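Local coordinates for protein KLLA0E08119p (Kluyveromyces lactis, PDB 3VA7) that probably carboxylates urea to urea-1-carboxylate with ATP, hydrogencarbonate and biotin, as the first step of urea breakdown by the allophanate route, at residues A[423-437]-A[449-461]. Sequence-based numbering, arbitrary orientation.
Sequences RNDAIMKLNQALNET and LRSIASSKMFKEA
R423 brings its guanidinium over one face of the F458 ring, tilted against it and offset toward the rim, a cation-pi contact with CZ 4.9 Å from the ring centroid and 21° off the normal; the methyl of A461 lies over a face of the guanidinium, and NH1 is salt-bridged to E269. Alongside, I427 slides past the same phenylalanine in the opposite direction, its CG1 3.7 Å from F458 CE1. With CG anti to the backbone N (chi1 -172°), the ring swings in toward helix 423-435, where it meets I427.

Midway, where N431 and A453 bring their CA atoms to 6.0 Å, the asparagine amide does the joining. N431 ND2 donates to A453 O at 2.9 Å, with that oxygen close to the amide plane, and also to I427 O one turn back in its own helix. Gripped by two carbonyls, the amide is held in its rotation, and OD1 is left to accept from S454 OG. A453 CB packs against two leucines, 3.6 Å from L434 CD1 and 3.8 Å from L430 CD2.

At the far end R450, extended from CG to NE, reaches the C-terminal turn of the helix 423-435. NE and NH2 both grip L434 O side-on, NH2 at 2.9 Å, from one face of the carbonyl plane; the positive charge probably suits the partly negative helix end. N424 OD1 takes a longer bond from K459 NZ at the opposite end.

Helix 423-435 and the 449-454 segment of helix 446-454 run nearly antiparallel, their axes approaching to 9.5 Å at 163°, within the C-terminal part of the biotin carboxylase domain. With the short helix 456-460 that follows, they pack on its antiparallel sheet: A426 and L430 touch strand 362-372, A433 meets strand 412-420, and I452 and, from 456-460, F458 reach strand 264-270.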
ATOM      1  N   ARG A 423       9.368  14.318 -38.082  1.00 41.36           N
ATOM      2  CA  ARG A 423       8.085  14.252 -37.384  1.00 40.94           C
ATOM      3  C   ARG A 423       7.539  12.810 -37.165  1.00 41.90           C
ATOM      4  O   ARG A 423       7.147  12.454 -36.051  1.00 41.75           O
ATOM      5  CB  ARG A 423       7.014  15.160 -38.030  1.00 39.54           C
ATOM      6  CG  ARG A 423       6.163  15.798 -36.998  1.00 36.90           C
ATOM      7  CD  ARG A 423       5.038  16.590 -37.562  1.00 34.78           C
ATOM      8  NE  ARG A 423       3.797  15.894 -37.331  1.00 34.51           N
ATOM      9  CZ  ARG A 423       2.802  16.321 -36.562  1.00 36.03           C
ATOM     10  NH1 ARG A 423       2.822  17.496 -35.952  1.00 34.01           N
ATOM     11  NH2 ARG A 423       1.740  15.560 -36.445  1.00 37.40           N
ATOM     12  N   ASN A 424       7.516  11.994 -38.225  1.00 42.73           N
ATOM     13  CA  ASN A 424       6.956  10.634 -38.128  1.00 42.87           C
ATOM     14  C   ASN A 424       7.774   9.762 -37.196  1.00 42.49           C
ATOM     15  O   ASN A 424       7.203   9.007 -36.435  1.00 41.98           O
ATOM     16  CB  ASN A 424       6.808   9.931 -39.499  1.00 42.34           C
ATOM     17  CG  ASN A 424       5.732  10.573 -40.393  1.00 44.44           C
ATOM     18  OD1 ASN A 424       4.624  10.987 -39.941  1.00 43.01           O
ATOM     19  ND2 ASN A 424       6.072  10.682 -41.695  1.00 45.65           N
ATOM     20  N   ASP A 425       9.102   9.854 -37.266  1.00 42.43           N
ATOM     21  CA  ASP A 425       9.952   9.054 -36.383  1.00 42.81           C
ATOM     22  C   ASP A 425       9.697   9.411 -34.897  1.00 44.24           C
ATOM     23  O   ASP A 425       9.763   8.522 -33.991  1.00 44.40           O
ATOM     24  CB  ASP A 425      11.424   9.248 -36.714  1.00 42.18           C
ATOM     25  CG  ASP A 425      12.295   8.199 -36.081  1.00 43.52           C
ATOM     26  OD1 ASP A 425      11.765   7.072 -35.917  1.00 48.27           O
ATOM     27  OD2 ASP A 425      13.485   8.471 -35.758  1.00 39.91           O
ATOM     28  N   ALA A 426       9.401  10.702 -34.671  1.00 44.26           N
ATOM     29  CA  ALA A 426       9.239  11.280 -33.348  1.00 44.26           C
ATOM     30  C   ALA A 426       7.896  10.900 -32.777  1.00 44.58           C
ATOM     31  O   ALA A 426       7.787  10.665 -31.542  1.00 44.47           O
ATOM     32  CB  ALA A 426       9.329  12.768 -33.432  1.00 44.80           C
ATOM     33  N   ILE A 427       6.882  10.847 -33.654  1.00 43.41           N
ATOM     34  CA  ILE A 427       5.543  10.475 -33.222  1.00 43.55           C
ATOM     35  C   ILE A 427       5.508   9.006 -32.783  1.00 44.21           C
ATOM     36  O   ILE A 427       4.867   8.660 -31.792  1.00 44.27           O
ATOM     37  CB  ILE A 427       4.508  10.720 -34.308  1.00 43.84           C
ATOM     38  CG1 ILE A 427       4.188  12.207 -34.379  1.00 42.52           C
ATOM     39  CG2 ILE A 427       3.218   9.903 -34.041  1.00 43.22           C
ATOM     40  CD1 ILE A 427       3.581  12.569 -35.657  1.00 44.78           C
ATOM     41  N   MET A 428       6.227   8.154 -33.511  1.00 44.18           N
ATOM     42  CA  MET A 428       6.324   6.773 -33.159  1.00 44.20           C
ATOM     43  C   MET A 428       7.120   6.681 -31.874  1.00 42.99           C
ATOM     44  O   MET A 428       6.710   5.982 -30.951  1.00 43.96           O
ATOM     45  CB  MET A 428       6.970   5.965 -34.278  1.00 44.70           C
ATOM     46  CG  MET A 428       6.018   5.597 -35.400  1.00 49.20           C
ATOM     47  SD  MET A 428       6.857   4.510 -36.637  1.00 61.28           S
ATOM     48  CE  MET A 428       7.879   5.710 -37.613  1.00 55.69           C
ATOM     49  N   LYS A 429       8.226   7.407 -31.786  1.00 41.08           N
ATOM     50  CA  LYS A 429       9.022   7.346 -30.568  1.00 39.66           C
ATOM     51  C   LYS A 429       8.222   7.737 -29.365  1.00 38.73           C
ATOM     52  O   LYS A 429       8.442   7.204 -28.284  1.00 38.67           O
ATOM     53  CB  LYS A 429      10.306   8.164 -30.641  1.00 39.02           C
ATOM     54  CG  LYS A 429      11.443   7.384 -31.258  1.00 38.08           C
ATOM     55  CD  LYS A 429      12.577   8.247 -31.640  1.00 37.23           C
ATOM     56  CE  LYS A 429      13.538   7.406 -32.348  1.00 39.88           C
ATOM     57  NZ  LYS A 429      14.866   8.066 -32.342  1.00 43.17           N
ATOM     58  N   LEU A 430       7.283   8.645 -29.567  1.00 37.30           N
ATOM     59  CA  LEU A 430       6.611   9.227 -28.454  1.00 36.86           C
ATOM     60  C   LEU A 430       5.588   8.219 -27.957  1.00 37.92           C
ATOM     61  O   LEU A 430       5.416   8.038 -26.718  1.00 38.23           O
ATOM     62  CB  LEU A 430       5.958  10.566 -28.828  1.00 36.22           C
ATOM     63  CG  LEU A 430       4.940  11.047 -27.812  1.00 31.50           C
ATOM     64  CD1 LEU A 430       5.696  11.545 -26.592  1.00 29.27           C
ATOM     65  CD2 LEU A 430       4.005  12.096 -28.387  1.00 26.90           C
ATOM     66  N   ASN A 431       4.928   7.561 -28.917  1.00 38.04           N
ATOM     67  CA  ASN A 431       3.984   6.495 -28.586  1.00 38.24           C
ATOM     68  C   ASN A 431       4.745   5.408 -27.814  1.00 38.30           C
ATOM     69  O   ASN A 431       4.294   5.030 -26.727  1.00 38.86           O
ATOM     70  CB  ASN A 431       3.189   5.969 -29.796  1.00 37.78           C
ATOM     71  CG  ASN A 431       2.106   6.966 -30.298  1.00 38.94           C
ATOM     72  OD1 ASN A 431       1.012   7.072 -29.737  1.00 41.59           O
ATOM     73  ND2 ASN A 431       2.402   7.653 -31.389  1.00 37.08           N
ATOM     74  N   GLN A 432       5.914   4.970 -28.288  1.00 37.71           N
ATOM     75  CA  GLN A 432       6.619   3.941 -27.541  1.00 38.44           C
ATOM     76  C   GLN A 432       6.913   4.459 -26.120  1.00 38.68           C
ATOM     77  O   GLN A 432       6.583   3.776 -25.135  1.00 39.23           O
ATOM     78  CB  GLN A 432       7.866   3.357 -28.232  1.00 37.70           C
ATOM     79  CG  GLN A 432       8.444   2.110 -27.464  1.00 41.79           C
ATOM     80  CD  GLN A 432       9.890   1.583 -27.901  1.00 46.00           C
ATOM     81  OE1 GLN A 432      10.193   1.511 -29.079  1.00 45.78           O
ATOM     82  NE2 GLN A 432      10.732   1.164 -26.921  1.00 48.03           N
ATOM     83  N   ALA A 433       7.477   5.661 -25.998  1.00 38.04           N
ATOM     84  CA  ALA A 433       7.782   6.238 -24.665  1.00 37.11           C
ATOM     85  C   ALA A 433       6.567   6.232 -23.712  1.00 36.19           C
ATOM     86  O   ALA A 433       6.662   5.804 -22.571  1.00 34.88           O
ATOM     87  CB  ALA A 433       8.386   7.668 -24.792  1.00 36.41           C
ATOM     88  N   LEU A 434       5.442   6.705 -24.202  1.00 35.70           N
ATOM     89  CA  LEU A 434       4.228   6.712 -23.420  1.00 36.95           C
ATOM     90  C   LEU A 434       3.801   5.317 -22.948  1.00 38.71           C
ATOM     91  O   LEU A 434       3.329   5.170 -21.807  1.00 38.78           O
ATOM     92  CB  LEU A 434       3.090   7.396 -24.200  1.00 36.02           C
ATOM     93  CG  LEU A 434       3.398   8.889 -24.391  1.00 34.17           C
ATOM     94  CD1 LEU A 434       2.293   9.605 -25.052  1.00 31.76           C
ATOM     95  CD2 LEU A 434       3.768   9.548 -23.086  1.00 26.59           C
ATOM     96  N   ASN A 435       4.004   4.319 -23.824  1.00 39.97           N
ATOM     97  CA  ASN A 435       3.677   2.911 -23.592  1.00 41.38           C
ATOM     98  C   ASN A 435       4.561   2.321 -22.504  1.00 41.69           C
ATOM     99  O   ASN A 435       4.203   1.368 -21.817  1.00 42.90           O
ATOM    100  CB  ASN A 435       3.885   2.100 -24.884  1.00 41.58           C
ATOM    101  CG  ASN A 435       2.623   2.073 -25.818  1.00 44.98           C
ATOM    102  OD1 ASN A 435       1.721   2.928 -25.767  1.00 41.27           O
ATOM    103  ND2 ASN A 435       2.591   1.058 -26.680  1.00 51.12           N
ATOM    104  N   GLU A 436       5.720   2.920 -22.342  1.00 41.91           N
ATOM    105  CA  GLU A 436       6.789   2.348 -21.590  1.00 41.81           C
ATOM    106  C   GLU A 436       6.843   3.100 -20.258  1.00 42.30           C
ATOM    107  O   GLU A 436       7.687   2.818 -19.391  1.00 42.87           O
ATOM    108  CB  GLU A 436       8.061   2.523 -22.410  1.00 41.90           C
ATOM    109  CG  GLU A 436       8.986   1.345 -22.484  1.00 41.95           C
ATOM    110  CD  GLU A 436       9.799   1.329 -23.759  1.00 40.23           C
ATOM    111  OE1 GLU A 436      10.966   1.722 -23.750  1.00 38.14           O
ATOM    112  OE2 GLU A 436       9.267   0.890 -24.776  1.00 43.91           O
ATOM    113  N   THR A 437       5.912   4.039 -20.096  1.00 42.42           N
ATOM    114  CA  THR A 437       5.814   4.861 -18.899  1.00 42.43           C
ATOM    115  C   THR A 437       4.808   4.230 -17.951  1.00 42.29           C
ATOM    116  O   THR A 437       3.572   4.227 -18.210  1.00 42.92           O
ATOM    117  CB  THR A 437       5.367   6.313 -19.252  1.00 42.73           C
ATOM    118  OG1 THR A 437       6.462   7.032 -19.850  1.00 43.83           O
ATOM    119  CG2 THR A 437       4.876   7.083 -17.997  1.00 42.70           C
ATOM    120  N   LEU A 449      -3.030  10.895 -22.707  1.00 39.58           N
ATOM    121  CA  LEU A 449      -1.860  11.185 -23.538  1.00 40.48           C
ATOM    122  C   LEU A 449      -1.688  10.173 -24.648  1.00 40.82           C
ATOM    123  O   LEU A 449      -1.376  10.556 -25.768  1.00 41.67           O
ATOM    124  CB  LEU A 449      -0.556  11.225 -22.706  1.00 39.79           C
ATOM    125  CG  LEU A 449       0.005  12.512 -22.093  1.00 38.44           C
ATOM    126  CD1 LEU A 449      -0.950  13.677 -22.174  1.00 37.48           C
ATOM    127  CD2 LEU A 449       0.472  12.253 -20.669  1.00 36.27           C
ATOM    128  N   ARG A 450      -1.880   8.895 -24.336  1.00 41.66           N
ATOM    129  CA  ARG A 450      -1.595   7.785 -25.267  1.00 42.60           C
ATOM    130  C   ARG A 450      -2.503   7.833 -26.486  1.00 42.98           C
ATOM    131  O   ARG A 450      -2.062   7.732 -27.653  1.00 43.12           O
ATOM    132  CB  ARG A 450      -1.792   6.451 -24.557  1.00 42.45           C
ATOM    133  CG  ARG A 450      -0.529   5.842 -24.044  1.00 41.95           C
ATOM    134  CD  ARG A 450      -0.887   4.964 -22.912  1.00 42.12           C
ATOM    135  NE  ARG A 450       0.303   4.534 -22.214  1.00 44.16           N
ATOM    136  CZ  ARG A 450       0.268   3.832 -21.090  1.00 42.91           C
ATOM    137  NH1 ARG A 450      -0.914   3.527 -20.584  1.00 44.06           N
ATOM    138  NH2 ARG A 450       1.392   3.434 -20.482  1.00 38.72           N
ATOM    139  N   SER A 451      -3.776   7.986 -26.162  1.00 42.92           N
ATOM    140  CA  SER A 451      -4.839   8.212 -27.092  1.00 43.51           C
ATOM    141  C   SER A 451      -4.566   9.428 -28.013  1.00 43.27           C
ATOM    142  O   SER A 451      -4.712   9.309 -29.240  1.00 43.70           O
ATOM    143  CB  SER A 451      -6.139   8.351 -26.306  1.00 42.96           C
ATOM    144  OG  SER A 451      -6.965   9.307 -26.926  1.00 46.21           O
ATOM    145  N   ILE A 452      -4.161  10.572 -27.443  1.00 42.98           N
ATOM    146  CA  ILE A 452      -3.781  11.742 -28.279  1.00 42.49           C
ATOM    147  C   ILE A 452      -2.573  11.448 -29.150  1.00 42.67           C
ATOM    148  O   ILE A 452      -2.699  11.451 -30.353  1.00 42.73           O
ATOM    149  CB  ILE A 452      -3.544  13.007 -27.489  1.00 42.44           C
ATOM    150  CG1 ILE A 452      -4.815  13.445 -26.772  1.00 40.90           C
ATOM    151  CG2 ILE A 452      -3.080  14.106 -28.408  1.00 42.49           C
ATOM    152  CD1 ILE A 452      -4.561  14.556 -25.813  1.00 40.53           C
ATOM    153  N   ALA A 453      -1.431  11.135 -28.543  1.00 43.02           N
ATOM    154  CA  ALA A 453      -0.222  10.714 -29.284  1.00 43.93           C
ATOM    155  C   ALA A 453      -0.527   9.703 -30.391  1.00 44.88           C
ATOM    156  O   ALA A 453       0.215   9.568 -31.355  1.00 45.10           O
ATOM    157  CB  ALA A 453       0.803  10.132 -28.330  1.00 42.50           C
ATOM    158  N   SER A 454      -1.629   8.989 -30.235  1.00 46.82           N
ATOM    159  CA  SER A 454      -2.000   7.897 -31.157  1.00 48.91           C
ATOM    160  C   SER A 454      -2.955   8.261 -32.253  1.00 48.65           C
ATOM    161  O   SER A 454      -3.135   7.478 -33.174  1.00 48.49           O
ATOM    162  CB  SER A 454      -2.688   6.783 -30.389  1.00 48.31           C
ATOM    163  OG  SER A 454      -1.678   5.884 -30.094  1.00 51.83           O
ATOM    164  N   SER A 455      -3.622   9.400 -32.083  1.00 48.90           N
ATOM    165  CA  SER A 455      -4.745   9.773 -32.915  1.00 49.41           C
ATOM    166  C   SER A 455      -4.345   9.946 -34.378  1.00 50.06           C
ATOM    167  O   SER A 455      -3.156  10.122 -34.707  1.00 49.80           O
ATOM    168  CB  SER A 455      -5.414  11.029 -32.358  1.00 48.99           C
ATOM    169  OG  SER A 455      -4.481  12.081 -32.270  1.00 48.42           O
ATOM    170  N   LYS A 456      -5.347   9.860 -35.254  1.00 50.89           N
ATOM    171  CA  LYS A 456      -5.157  10.119 -36.669  1.00 51.83           C
ATOM    172  C   LYS A 456      -4.889  11.629 -36.754  1.00 51.90           C
ATOM    173  O   LYS A 456      -3.935  12.067 -37.427  1.00 51.62           O
ATOM    174  CB  LYS A 456      -6.415   9.684 -37.453  1.00 52.62           C
ATOM    175  CG  LYS A 456      -6.378   9.797 -39.006  1.00 55.21           C
ATOM    176  CD  LYS A 456      -5.779   8.536 -39.662  1.00 60.08           C
ATOM    177  CE  LYS A 456      -6.682   8.031 -40.833  1.00 60.69           C
ATOM    178  NZ  LYS A 456      -6.057   6.872 -41.565  1.00 57.30           N
ATOM    179  N   MET A 457      -5.692  12.404 -36.012  1.00 52.03           N
ATOM    180  CA  MET A 457      -5.486  13.841 -35.874  1.00 52.81           C
ATOM    181  C   MET A 457      -4.016  14.186 -35.706  1.00 53.23           C
ATOM    182  O   MET A 457      -3.396  14.758 -36.607  1.00 53.55           O
ATOM    183  CB  MET A 457      -6.275  14.379 -34.692  1.00 52.94           C
ATOM    184  CG  MET A 457      -6.173  15.912 -34.505  1.00 54.61           C
ATOM    185  SD  MET A 457      -4.811  16.485 -33.470  1.00 57.13           S
ATOM    186  CE  MET A 457      -5.251  15.808 -31.852  1.00 56.15           C
ATOM    187  N   PHE A 458      -3.438  13.814 -34.574  1.00 53.52           N
ATOM    188  CA  PHE A 458      -2.083  14.222 -34.326  1.00 54.36           C
ATOM    189  C   PHE A 458      -1.179  13.842 -35.473  1.00 54.87           C
ATOM    190  O   PHE A 458      -0.350  14.633 -35.856  1.00 55.11           O
ATOM    191  CB  PHE A 458      -1.547  13.667 -33.014  1.00 54.36           C
ATOM    192  CG  PHE A 458      -0.208  14.229 -32.620  1.00 53.34           C
ATOM    193  CD1 PHE A 458       0.835  13.381 -32.261  1.00 53.96           C
ATOM    194  CD2 PHE A 458       0.012  15.604 -32.609  1.00 53.49           C
ATOM    195  CE1 PHE A 458       2.059  13.889 -31.888  1.00 53.38           C
ATOM    196  CE2 PHE A 458       1.234  16.134 -32.244  1.00 50.60           C
ATOM    197  CZ  PHE A 458       2.256  15.287 -31.884  1.00 53.32           C
ATOM    198  N   LYS A 459      -1.345  12.653 -36.039  1.00 56.05           N
ATOM    199  CA  LYS A 459      -0.426  12.206 -37.086  1.00 57.15           C
ATOM    200  C   LYS A 459      -0.561  13.006 -38.371  1.00 58.14           C
ATOM    201  O   LYS A 459       0.421  13.320 -39.043  1.00 58.00           O
ATOM    202  CB  LYS A 459      -0.592  10.727 -37.403  1.00 56.93           C
ATOM    203  CG  LYS A 459       0.651  10.172 -38.045  1.00 56.65           C
ATOM    204  CD  LYS A 459       0.406   8.824 -38.646  1.00 59.03           C
ATOM    205  CE  LYS A 459       1.634   8.372 -39.424  1.00 60.34           C
ATOM    206  NZ  LYS A 459       1.862   9.315 -40.551  1.00 59.23           N
ATOM    207  N   GLU A 460      -1.793  13.324 -38.731  1.00 59.62           N
ATOM    208  CA  GLU A 460      -2.007  14.058 -39.973  1.00 61.10           C
ATOM    209  C   GLU A 460      -1.678  15.543 -39.778  1.00 60.49           C
ATOM    210  O   GLU A 460      -1.632  16.324 -40.741  1.00 60.66           O
ATOM    211  CB  GLU A 460      -3.425  13.795 -40.505  1.00 61.95           C
ATOM    212  CG  GLU A 460      -3.543  12.401 -41.172  1.00 65.25           C
ATOM    213  CD  GLU A 460      -5.000  11.982 -41.462  1.00 72.95           C
ATOM    214  OE1 GLU A 460      -5.180  10.876 -42.046  1.00 76.59           O
ATOM    215  OE2 GLU A 460      -5.960  12.732 -41.110  1.00 74.25           O
ATOM    216  N   ALA A 461      -1.411  15.890 -38.510  1.00 59.39           N
ATOM    217  CA  ALA A 461      -1.005  17.215 -38.096  1.00 57.69           C
ATOM    218  C   ALA A 461      -2.179  18.175 -38.148  1.00 56.91           C
ATOM    219  O   ALA A 461      -1.997  19.374 -38.160  1.00 55.81           O
ATOM    220  CB  ALA A 461       0.205  17.718 -38.932  1.00 57.76           C
TER